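Local structure of ArtJ (Geobacillus stearothermophilus, 2PVU) at residues Lys43-Asp49 with Glu100-Ser106; Tyr118-Tyr124 with Tyr226-Lys232; Ala142-Lys146 with Lys164-Lys168. The protein binds the basic amino acids arginine, lysine and histidine and probably delivers them to its cognate ATP-binding cassette transporter, Art(MP)2. One frame throughout, in Å; residues are numbered along the deposited sequence.

Contact 1: Lys43-Asp49 with Glu100-Ser106; sequences KVVVGTD and EVDMGIS. With LYS (lysine), chain E.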
loop_
_atom_site.group_PDB
_atom_site.type_symbol
_atom_site.label_atom_id
_atom_site.label_comp_id
_atom_site.label_asym_id
_atom_site.label_seq_id
_atom_site.Cartn_x
_atom_site.Cartn_y
_atom_site.Cartn_z
ATOM N N LYS A 43 6.752 2.677 23.667
ATOM C CA LYS A 43 6.313 3.289 22.451
ATOM C C LYS A 43 5.348 2.341 21.771
ATOM O O LYS A 43 5.469 1.110 21.877
ATOM C CB LYS A 43 7.517 3.529 21.537
ATOM C CG LYS A 43 8.525 4.603 22.071
ATOM C CD LYS A 43 9.747 4.655 21.134
ATOM C CE LYS A 43 10.757 5.812 21.392
ATOM N NZ LYS A 43 10.375 6.634 22.547
ATOM N N VAL A 44 4.434 2.914 21.007
ATOM C CA VAL A 44 3.649 2.116 20.088
ATOM C C VAL A 44 4.583 1.545 19.009
ATOM O O VAL A 44 5.401 2.270 18.431
ATOM C CB VAL A 44 2.549 2.968 19.388
ATOM C CG1 VAL A 44 1.766 2.093 18.404
ATOM C CG2 VAL A 44 1.642 3.575 20.450
ATOM N N VAL A 45 4.451 0.248 18.742
ATOM C CA VAL A 45 5.286 -0.398 17.747
ATOM C C VAL A 45 4.495 -0.439 16.459
ATOM O O VAL A 45 3.471 -1.161 16.361
ATOM C CB VAL A 45 5.692 -1.832 18.172
ATOM C CG1 VAL A 45 6.549 -2.504 17.098
ATOM C CG2 VAL A 45 6.439 -1.774 19.514
ATOM N N VAL A 46 4.997 0.271 15.444
ATOM C CA VAL A 46 4.273 0.353 14.173
ATOM C C VAL A 46 5.080 -0.390 13.100
ATOM O O VAL A 46 6.247 -0.093 12.917
ATOM C CB VAL A 46 4.052 1.836 13.701
ATOM C CG1 VAL A 46 3.128 1.854 12.449
ATOM C CG2 VAL A 46 3.471 2.710 14.805
ATOM N N GLY A 47 4.479 -1.385 12.449
ATOM C CA GLY A 47 5.168 -2.113 11.365
ATOM C C GLY A 47 4.809 -1.647 9.973
ATOM O O GLY A 47 3.720 -1.105 9.732
ATOM N N THR A 48 5.712 -1.918 9.027
ATOM C CA THR A 48 5.518 -1.559 7.621
ATOM C C THR A 48 6.395 -2.452 6.746
ATOM O O THR A 48 7.314 -3.136 7.241
ATOM C CB THR A 48 5.844 -0.061 7.365
ATOM O OG1 THR A 48 5.314 0.365 6.089
ATOM C CG2 THR A 48 7.379 0.234 7.426
ATOM N N ASP A 49 6.069 -2.457 5.448
ATOM C CA ASP A 49 6.857 -3.173 4.411
ATOM C C ASP A 49 7.505 -2.080 3.607
ATOM O O ASP A 49 6.881 -1.598 2.647
ATOM C CB ASP A 49 5.902 -4.026 3.544
ATOM C CG ASP A 49 6.542 -4.519 2.247
ATOM O OD1 ASP A 49 7.776 -4.798 2.299
ATOM O OD2 ASP A 49 5.831 -4.612 1.215
ATOM N N GLU A 100 2.611 -8.573 18.562
ATOM C CA GLU A 100 3.987 -8.099 18.708
ATOM C C GLU A 100 4.149 -6.703 18.103
ATOM O O GLU A 100 4.971 -5.899 18.566
ATOM C CB GLU A 100 5.002 -9.079 18.095
ATOM C CG GLU A 100 6.418 -8.744 18.580
ATOM C CD GLU A 100 7.463 -9.750 18.169
ATOM O OE1 GLU A 100 7.154 -10.691 17.398
ATOM O OE2 GLU A 100 8.616 -9.573 18.630
ATOM N N VAL A 101 3.354 -6.408 17.071
ATOM C CA VAL A 101 3.289 -5.086 16.521
ATOM C C VAL A 101 1.900 -4.533 16.896
ATOM O O VAL A 101 0.899 -5.286 16.863
ATOM C CB VAL A 101 3.553 -5.195 14.997
ATOM C CG1 VAL A 101 2.991 -4.074 14.247
ATOM C CG2 VAL A 101 5.043 -5.369 14.741
ATOM N N ASP A 102 1.845 -3.261 17.287
ATOM C CA ASP A 102 0.606 -2.654 17.787
ATOM C C ASP A 102 -0.275 -2.064 16.668
ATOM O O ASP A 102 -1.475 -1.813 16.872
ATOM C CB ASP A 102 0.933 -1.530 18.767
ATOM C CG ASP A 102 1.648 -2.041 20.000
ATOM O OD1 ASP A 102 1.212 -3.073 20.566
ATOM O OD2 ASP A 102 2.673 -1.444 20.350
ATOM N N MET A 103 0.341 -1.802 15.532
ATOM C CA MET A 103 -0.251 -0.964 14.484
ATOM C C MET A 103 0.549 -1.171 13.219
ATOM O O MET A 103 1.754 -1.493 13.286
ATOM C CB MET A 103 -0.092 0.518 14.910
ATOM C CG MET A 103 -0.790 1.500 13.997
ATOM S SD MET A 103 -0.605 3.148 14.706
ATOM C CE MET A 103 -1.347 4.065 13.366
ATOM N N GLY A 104 -0.107 -0.985 12.075
ATOM C CA GLY A 104 0.607 -1.020 10.809
ATOM C C GLY A 104 0.182 0.120 9.911
ATOM O O GLY A 104 -0.964 0.583 9.969
ATOM N N ILE A 105 1.095 0.563 9.059
ATOM C CA ILE A 105 0.745 1.473 7.948
ATOM C C ILE A 105 1.652 1.047 6.802
ATOM O O ILE A 105 2.858 0.892 6.996
ATOM C CB ILE A 105 0.857 3.025 8.297
ATOM C CG1 ILE A 105 0.159 3.886 7.211
ATOM C CG2 ILE A 105 2.278 3.451 8.540
ATOM C CD1 ILE A 105 0.225 5.369 7.441
ATOM N N SER A 106 1.056 0.728 5.649
ATOM C CA SER A 106 1.851 0.062 4.591
ATOM C C SER A 106 1.041 -0.031 3.279
ATOM O O SER A 106 1.080 -1.094 2.620
ATOM C CB SER A 106 2.273 -1.344 5.080
ATOM O OG SER A 106 3.376 -1.917 4.368
HETATM N N LYS E . -3.028 -2.084 -1.297
HETATM C CA LYS E . -2.722 -3.509 -1.653
HETATM C C LYS E . -3.135 -4.423 -0.491
HETATM O O LYS E . -3.099 -5.638 -0.617
HETATM C CB LYS E . -1.231 -3.679 -1.921
HETATM C CG LYS E . -0.374 -3.277 -0.696
HETATM C CD LYS E . 1.038 -3.897 -0.767
HETATM C CE LYS E . 1.989 -3.099 0.112
HETATM N NZ LYS E . 3.373 -3.807 0.227
HETATM O OXT LYS E . -3.494 -3.947 0.609
HETATM O O HOH W 1 3.753 -0.679 22.597
HETATM O O HOH W 2 4.216 -1.596 1.789
#
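Asp102 OD2 is gripped by two donors. The backbone N of Val45 reaches it at 2.9 Å in a nearly straight bond (171°), on the anti side of the carboxylate. A water donates to it as well and, with its other proton, to Lys43 O. With CG anti to its own carbonyl carbon (chi1 -63°), the Asp102 carboxylate folds back beside its own N, which donates to Val45 O at 2.8 Å. Exchanging Asp102 for an alanine would probably leave Val45 N without its acceptor and the water with one anchor fewer. Further along, the strands pair in parallel: Gly47 N binds Met103 O at 2.9 Å and Ile105 N binds Gly47 O. Val46 and Met103 lie side by side, Val46 CG2 4.1 Å from Met103 SD, and both rest on Leu71 of helix 66-78. Thr48 OG1 donates to Ile105 O at 2.7 Å, in the carbonyl plane. Ser106 OG takes the N-H of Asp49 at 3.0 Å and is 2.7 Å from a water that accepts from the lysine NZ. Asp49 OD2 lies 2.8 Å from the lysine NZ and is held by Gln153. Parallel strands ending at the ligand are characteristic of family 3 solute-binding proteins.

Contact 2: Tyr118-Tyr124 with Tyr226-Lys232; sequences YDFSDPY and YGMIFPK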
loop_
_atom_site.group_PDB
_atom_site.type_symbol
_atom_site.label_atom_id
_atom_site.label_comp_id
_atom_site.label_asym_id
_atom_site.label_seq_id
_atom_site.Cartn_x
_atom_site.Cartn_y
_atom_site.Cartn_z
ATOM N N TYR A 118 -8.602 -8.178 11.661
ATOM C CA TYR A 118 -7.941 -6.934 12.095
ATOM C C TYR A 118 -8.958 -5.806 12.156
ATOM O O TYR A 118 -10.078 -5.946 11.643
ATOM C CB TYR A 118 -6.826 -6.520 11.115
ATOM C CG TYR A 118 -5.901 -7.657 10.773
ATOM C CD1 TYR A 118 -4.875 -8.051 11.649
ATOM C CD2 TYR A 118 -6.047 -8.339 9.572
ATOM C CE1 TYR A 118 -4.011 -9.122 11.325
ATOM C CE2 TYR A 118 -5.194 -9.412 9.240
ATOM C CZ TYR A 118 -4.193 -9.794 10.117
ATOM O OH TYR A 118 -3.374 -10.850 9.744
ATOM N N ASP A 119 -8.586 -4.709 12.807
ATOM C CA ASP A 119 -9.375 -3.468 12.767
ATOM C C ASP A 119 -8.640 -2.466 11.900
ATOM O O ASP A 119 -7.401 -2.517 11.811
ATOM C CB ASP A 119 -9.524 -2.894 14.176
ATOM C CG ASP A 119 -10.572 -3.606 14.990
ATOM O OD1 ASP A 119 -11.416 -4.346 14.438
ATOM O OD2 ASP A 119 -10.550 -3.408 16.208
ATOM N N PHE A 120 -9.382 -1.557 11.265
ATOM C CA PHE A 120 -8.791 -0.482 10.448
ATOM C C PHE A 120 -9.202 0.880 10.932
ATOM O O PHE A 120 -10.325 1.046 11.476
ATOM C CB PHE A 120 -9.244 -0.600 8.977
ATOM C CG PHE A 120 -8.623 -1.784 8.230
ATOM C CD1 PHE A 120 -7.390 -1.648 7.628
ATOM C CD2 PHE A 120 -9.255 -3.009 8.176
ATOM C CE1 PHE A 120 -6.780 -2.710 6.914
ATOM C CE2 PHE A 120 -8.650 -4.090 7.465
ATOM C CZ PHE A 120 -7.425 -3.944 6.863
ATOM N N SER A 121 -8.320 1.862 10.703
ATOM C CA SER A 121 -8.684 3.266 10.838
ATOM C C SER A 121 -9.710 3.645 9.747
ATOM O O SER A 121 -9.950 2.852 8.794
ATOM C CB SER A 121 -7.418 4.150 10.692
ATOM O OG SER A 121 -6.979 4.224 9.327
ATOM N N ASP A 122 -10.306 4.837 9.877
ATOM C CA ASP A 122 -11.007 5.467 8.755
ATOM C C ASP A 122 -10.063 5.561 7.547
ATOM O O ASP A 122 -8.843 5.624 7.716
ATOM C CB ASP A 122 -11.498 6.865 9.137
ATOM C CG ASP A 122 -12.488 6.833 10.276
ATOM O OD1 ASP A 122 -13.388 5.963 10.262
ATOM O OD2 ASP A 122 -12.391 7.697 11.170
ATOM N N PRO A 123 -10.618 5.587 6.335
ATOM C CA PRO A 123 -9.688 5.588 5.176
ATOM C C PRO A 123 -8.858 6.842 5.081
ATOM O O PRO A 123 -9.309 7.924 5.460
ATOM C CB PRO A 123 -10.608 5.494 3.963
ATOM C CG PRO A 123 -11.999 5.568 4.428
ATOM C CD PRO A 123 -12.043 5.545 5.940
ATOM N N TYR A 124 -7.649 6.714 4.573
ATOM C CA TYR A 124 -6.815 7.899 4.381
ATOM C C TYR A 124 -6.319 8.067 2.957
ATOM O O TYR A 124 -5.539 8.977 2.682
ATOM C CB TYR A 124 -5.617 7.887 5.378
ATOM C CG TYR A 124 -4.530 6.836 5.073
ATOM C CD1 TYR A 124 -3.567 7.045 4.075
ATOM C CD2 TYR A 124 -4.492 5.636 5.782
ATOM C CE1 TYR A 124 -2.555 6.062 3.774
ATOM C CE2 TYR A 124 -3.511 4.636 5.490
ATOM C CZ TYR A 124 -2.559 4.849 4.517
ATOM O OH TYR A 124 -1.606 3.876 4.266
ATOM N N TYR A 226 -7.130 2.928 1.496
ATOM C CA TYR A 226 -6.129 2.460 2.453
ATOM C C TYR A 226 -6.543 2.853 3.873
ATOM O O TYR A 226 -7.177 3.908 4.053
ATOM C CB TYR A 226 -4.774 3.126 2.219
ATOM C CG TYR A 226 -4.143 2.819 0.910
ATOM C CD1 TYR A 226 -4.557 1.721 0.129
ATOM C CD2 TYR A 226 -3.074 3.585 0.485
ATOM C CE1 TYR A 226 -3.924 1.452 -1.105
ATOM C CE2 TYR A 226 -2.408 3.304 -0.710
ATOM C CZ TYR A 226 -2.853 2.290 -1.505
ATOM O OH TYR A 226 -2.161 2.088 -2.686
ATOM N N GLY A 227 -6.249 1.977 4.834
ATOM C CA GLY A 227 -6.445 2.282 6.270
ATOM C C GLY A 227 -5.170 1.907 7.024
ATOM O O GLY A 227 -4.387 1.058 6.577
ATOM N N MET A 228 -4.938 2.580 8.164
ATOM C CA MET A 228 -3.956 2.089 9.137
ATOM C C MET A 228 -4.606 0.843 9.734
ATOM O O MET A 228 -5.818 0.733 9.715
ATOM C CB MET A 228 -3.681 3.185 10.167
ATOM C CG MET A 228 -2.704 4.233 9.583
ATOM S SD MET A 228 -2.708 5.738 10.528
ATOM C CE MET A 228 -4.120 6.613 9.887
ATOM N N ILE A 229 -3.817 -0.119 10.196
ATOM C CA ILE A 229 -4.363 -1.414 10.633
ATOM C C ILE A 229 -3.916 -1.733 12.063
ATOM O O ILE A 229 -2.878 -1.259 12.517
ATOM C CB ILE A 229 -3.917 -2.515 9.661
ATOM C CG1 ILE A 229 -4.646 -3.839 9.930
ATOM C CG2 ILE A 229 -2.383 -2.748 9.776
ATOM C CD1 ILE A 229 -4.377 -4.890 8.874
ATOM N N PHE A 230 -4.741 -2.489 12.788
ATOM C CA PHE A 230 -4.529 -2.739 14.227
ATOM C C PHE A 230 -4.914 -4.161 14.511
ATOM O O PHE A 230 -5.776 -4.709 13.819
ATOM C CB PHE A 230 -5.464 -1.852 15.084
ATOM C CG PHE A 230 -5.308 -0.369 14.827
ATOM C CD1 PHE A 230 -4.284 0.356 15.445
ATOM C CD2 PHE A 230 -6.144 0.264 13.947
ATOM C CE1 PHE A 230 -4.111 1.761 15.195
ATOM C CE2 PHE A 230 -5.994 1.657 13.676
ATOM C CZ PHE A 230 -4.977 2.388 14.278
ATOM N N PRO A 231 -4.335 -4.740 15.584
ATOM C CA PRO A 231 -4.910 -5.988 16.049
ATOM C C PRO A 231 -6.365 -5.730 16.426
ATOM O O PRO A 231 -6.744 -4.621 16.832
ATOM C CB PRO A 231 -4.118 -6.312 17.319
ATOM C CG PRO A 231 -2.758 -5.554 17.150
ATOM C CD PRO A 231 -3.181 -4.285 16.389
ATOM N N LYS A 232 -7.168 -6.768 16.283
ATOM C CA LYS A 232 -8.569 -6.741 16.637
ATOM C C LYS A 232 -8.753 -6.241 18.069
ATOM O O LYS A 232 -8.013 -6.639 18.979
ATOM C CB LYS A 232 -9.123 -8.151 16.434
ATOM C CG LYS A 232 -10.628 -8.307 16.565
ATOM C CD LYS A 232 -11.363 -7.463 15.568
ATOM C CE LYS A 232 -11.361 -8.073 14.187
ATOM N NZ LYS A 232 -12.232 -7.186 13.375
HETATM O O HOH W 3 -1.766 1.423 5.399
#
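Tyr124 packs tightly on Tyr226. Tyr226 CB sits over one face of the Tyr124 ring, 3.6 Å from CZ, in a CH-pi contact offset toward the rim. Tyr124 CG stands between its backbone N and carbonyl carbon (chi1 71°), and this brings the ring edge against Gly227 and Met228 N. Its OH takes a proton from a water that also donates to Gly227 O, and it is hydrogen-bonded to Asp67. Tyr226 OH is hydrogen-bonded to Asp196, and its side chain lines the lysine pocket. Next along, Ser121 OG accepts from Met228 N at 2.9 Å and donates to Asp122 O. Ile229 is buried too. Its CG1 lies over a face of the Phe120 ring, and its CD1 is 3.7 Å from Tyr118 CG. The two segments form an antiparallel ladder within a larger mixed sheet, with Asp119 and Phe230 as a hydrogen-bonded pair: Asp119 N to Phe230 O is 3.0 Å and Phe230 N to Asp119 O is 2.8 Å. Helix 237-249 packs on Met228 and Phe230. The far end is more open. There the partly exposed Lys232, bent at chi2 and chi3, curls back across Asp119. Its NZ makes a salt bridge to OD1 of Asp119 at 3.1 Å. Asp119 OD2 is hydrogen-bonded to the backbone N of Asn233. Lys232 NZ also binds Tyr118 O, from above the carbonyl plane, and Lys115 O.

Contact 3: Ala142-Lys146 with Lys164-Lys168; sequences ALDLK and KLFGK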
loop_
_atom_site.group_PDB
_atom_site.type_symbol
_atom_site.label_atom_id
_atom_site.label_comp_id
_atom_site.label_asym_id
_atom_site.label_seq_id
_atom_site.Cartn_x
_atom_site.Cartn_y
_atom_site.Cartn_z
ATOM N N ALA A 142 -7.422 -5.849 -18.628
ATOM C CA ALA A 142 -7.074 -6.990 -17.758
ATOM C C ALA A 142 -7.345 -8.309 -18.436
ATOM O O ALA A 142 -6.624 -9.271 -18.229
ATOM C CB ALA A 142 -7.818 -6.937 -16.432
ATOM N N LEU A 143 -8.391 -8.346 -19.250
ATOM C CA LEU A 143 -8.757 -9.575 -19.935
ATOM C C LEU A 143 -7.696 -10.023 -20.930
ATOM O O LEU A 143 -7.620 -11.198 -21.253
ATOM C CB LEU A 143 -10.124 -9.442 -20.596
ATOM C CG LEU A 143 -11.242 -8.960 -19.644
ATOM C CD1 LEU A 143 -12.546 -8.998 -20.399
ATOM C CD2 LEU A 143 -11.330 -9.752 -18.328
ATOM N N ASP A 144 -6.846 -9.101 -21.390
ATOM C CA ASP A 144 -5.754 -9.492 -22.306
ATOM C C ASP A 144 -4.619 -10.245 -21.601
ATOM O O ASP A 144 -3.702 -10.698 -22.269
ATOM C CB ASP A 144 -5.148 -8.281 -23.025
ATOM C CG ASP A 144 -6.092 -7.652 -24.005
ATOM O OD1 ASP A 144 -7.019 -8.350 -24.488
ATOM O OD2 ASP A 144 -5.865 -6.463 -24.319
ATOM N N LEU A 145 -4.680 -10.351 -20.266
ATOM C CA LEU A 145 -3.691 -11.089 -19.492
ATOM C C LEU A 145 -4.024 -12.574 -19.415
ATOM O O LEU A 145 -3.284 -13.354 -18.802
ATOM C CB LEU A 145 -3.573 -10.529 -18.066
ATOM C CG LEU A 145 -3.096 -9.083 -17.874
ATOM C CD1 LEU A 145 -3.219 -8.721 -16.406
ATOM C CD2 LEU A 145 -1.673 -8.865 -18.365
ATOM N N LYS A 146 -5.140 -12.967 -20.019
ATOM C CA LYS A 146 -5.489 -14.371 -20.099
ATOM C C LYS A 146 -4.358 -15.196 -20.735
ATOM O O LYS A 146 -3.869 -14.877 -21.839
ATOM C CB LYS A 146 -6.773 -14.515 -20.903
ATOM C CG LYS A 146 -7.182 -15.930 -21.193
ATOM C CD LYS A 146 -8.121 -16.477 -20.149
ATOM C CE LYS A 146 -8.720 -17.805 -20.630
ATOM N NZ LYS A 146 -8.871 -18.749 -19.462
ATOM N N LYS A 164 -9.176 -13.694 -9.047
ATOM C CA LYS A 164 -10.591 -13.496 -9.383
ATOM C C LYS A 164 -10.835 -13.517 -10.886
ATOM O O LYS A 164 -11.854 -14.032 -11.329
ATOM C CB LYS A 164 -11.093 -12.172 -8.806
ATOM C CG LYS A 164 -11.749 -12.304 -7.443
ATOM C CD LYS A 164 -11.963 -10.931 -6.818
ATOM C CE LYS A 164 -12.717 -11.035 -5.482
ATOM N NZ LYS A 164 -12.608 -12.414 -4.909
ATOM N N LEU A 165 -9.924 -12.913 -11.652
ATOM C CA LEU A 165 -10.048 -12.809 -13.106
ATOM C C LEU A 165 -9.737 -14.104 -13.842
ATOM O O LEU A 165 -10.361 -14.390 -14.867
ATOM C CB LEU A 165 -9.150 -11.703 -13.661
ATOM C CG LEU A 165 -9.461 -10.230 -13.354
ATOM C CD1 LEU A 165 -8.315 -9.362 -13.824
ATOM C CD2 LEU A 165 -10.802 -9.764 -13.958
ATOM N N PHE A 166 -8.773 -14.873 -13.328
ATOM C CA PHE A 166 -8.215 -16.031 -14.058
ATOM C C PHE A 166 -8.237 -17.355 -13.300
ATOM O O PHE A 166 -7.990 -18.411 -13.891
ATOM C CB PHE A 166 -6.784 -15.719 -14.501
ATOM C CG PHE A 166 -6.654 -14.391 -15.196
ATOM C CD1 PHE A 166 -7.267 -14.175 -16.435
ATOM C CD2 PHE A 166 -5.962 -13.348 -14.598
ATOM C CE1 PHE A 166 -7.164 -12.950 -17.064
ATOM C CE2 PHE A 166 -5.855 -12.115 -15.219
ATOM C CZ PHE A 166 -6.450 -11.919 -16.443
ATOM N N GLY A 167 -8.556 -17.300 -12.011
ATOM C CA GLY A 167 -8.474 -18.464 -11.143
ATOM C C GLY A 167 -7.067 -18.632 -10.603
ATOM O O GLY A 167 -6.103 -18.084 -11.147
ATOM N N LYS A 168 -6.949 -19.370 -9.511
ATOM C CA LYS A 168 -5.652 -19.660 -8.924
ATOM C C LYS A 168 -4.866 -20.588 -9.830
ATOM O O LYS A 168 -5.441 -21.480 -10.449
ATOM C CB LYS A 168 -5.835 -20.329 -7.568
ATOM C CG LYS A 168 -6.276 -19.388 -6.490
ATOM C CD LYS A 168 -6.708 -20.143 -5.241
ATOM C CE LYS A 168 -7.174 -19.162 -4.173
ATOM N NZ LYS A 168 -7.596 -19.833 -2.908
#
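Phe166 carries most of this contact, its ring lying against the 3-10 turn of 142-145. CB leaves the last helical turn, and CG stands anti to the carbonyl carbon (chi1 -49°), which swings the ring toward 142-146. CD1 comes within 4.1 Å of Lys146 CA. CE1 is nearer, 3.6 Å from Lys146 N, with Lys146 CB a little farther off. Along the other edge of the ring, CE2 meets Leu145 CB at 4.0 Å. The tip, CZ, touches that same Leu145 CB at 3.6 Å. It also reaches Ala142 O at 3.2 Å, with the oxygen at the ring edge and in its plane. That oxygen already accepts the N-H of Leu145 within the 3-10 turn, so the ring edge is a second neighbour to it. One face of the ring looks at Leu145 O. The opposite face is covered by Leu165 CB, which sits over its centre. Leu165 adds its own contact: CD1 meets Ala142 CB at 3.6 Å. No hydrogen bond crosses between the segments. The chain leaves the helix at Gly167, which has positive phi. The contact joins the C-terminal end of helix 157-166 to the loop before strand 150-153. The Leu145 side chain touches strands 192-196 and 125-134, and both it and Phe166 touch Ile150 of strand 150-153.

From the N terminus, contact 1 comes first. It closes a loop of 50 residues that holds helices 66-78 and 89-98 and strand 82-86. Contact 2 opens only after that loop is closed, so the two are in series. They still touch in space: Gly104 N is probably hydrogen-bonded to Ile229 O, which joins strand 103-104 to strand 224-231. Contact 2 spans a much longer loop, from 118-124 to 226-232. Contact 3 lies wholly within that span and closes a short loop of its own, tying the loop after strand 125-134 to the end of helix 157-166. Its centre is about 33 Å from that of contact 1, on the opposite side of the chain's centre.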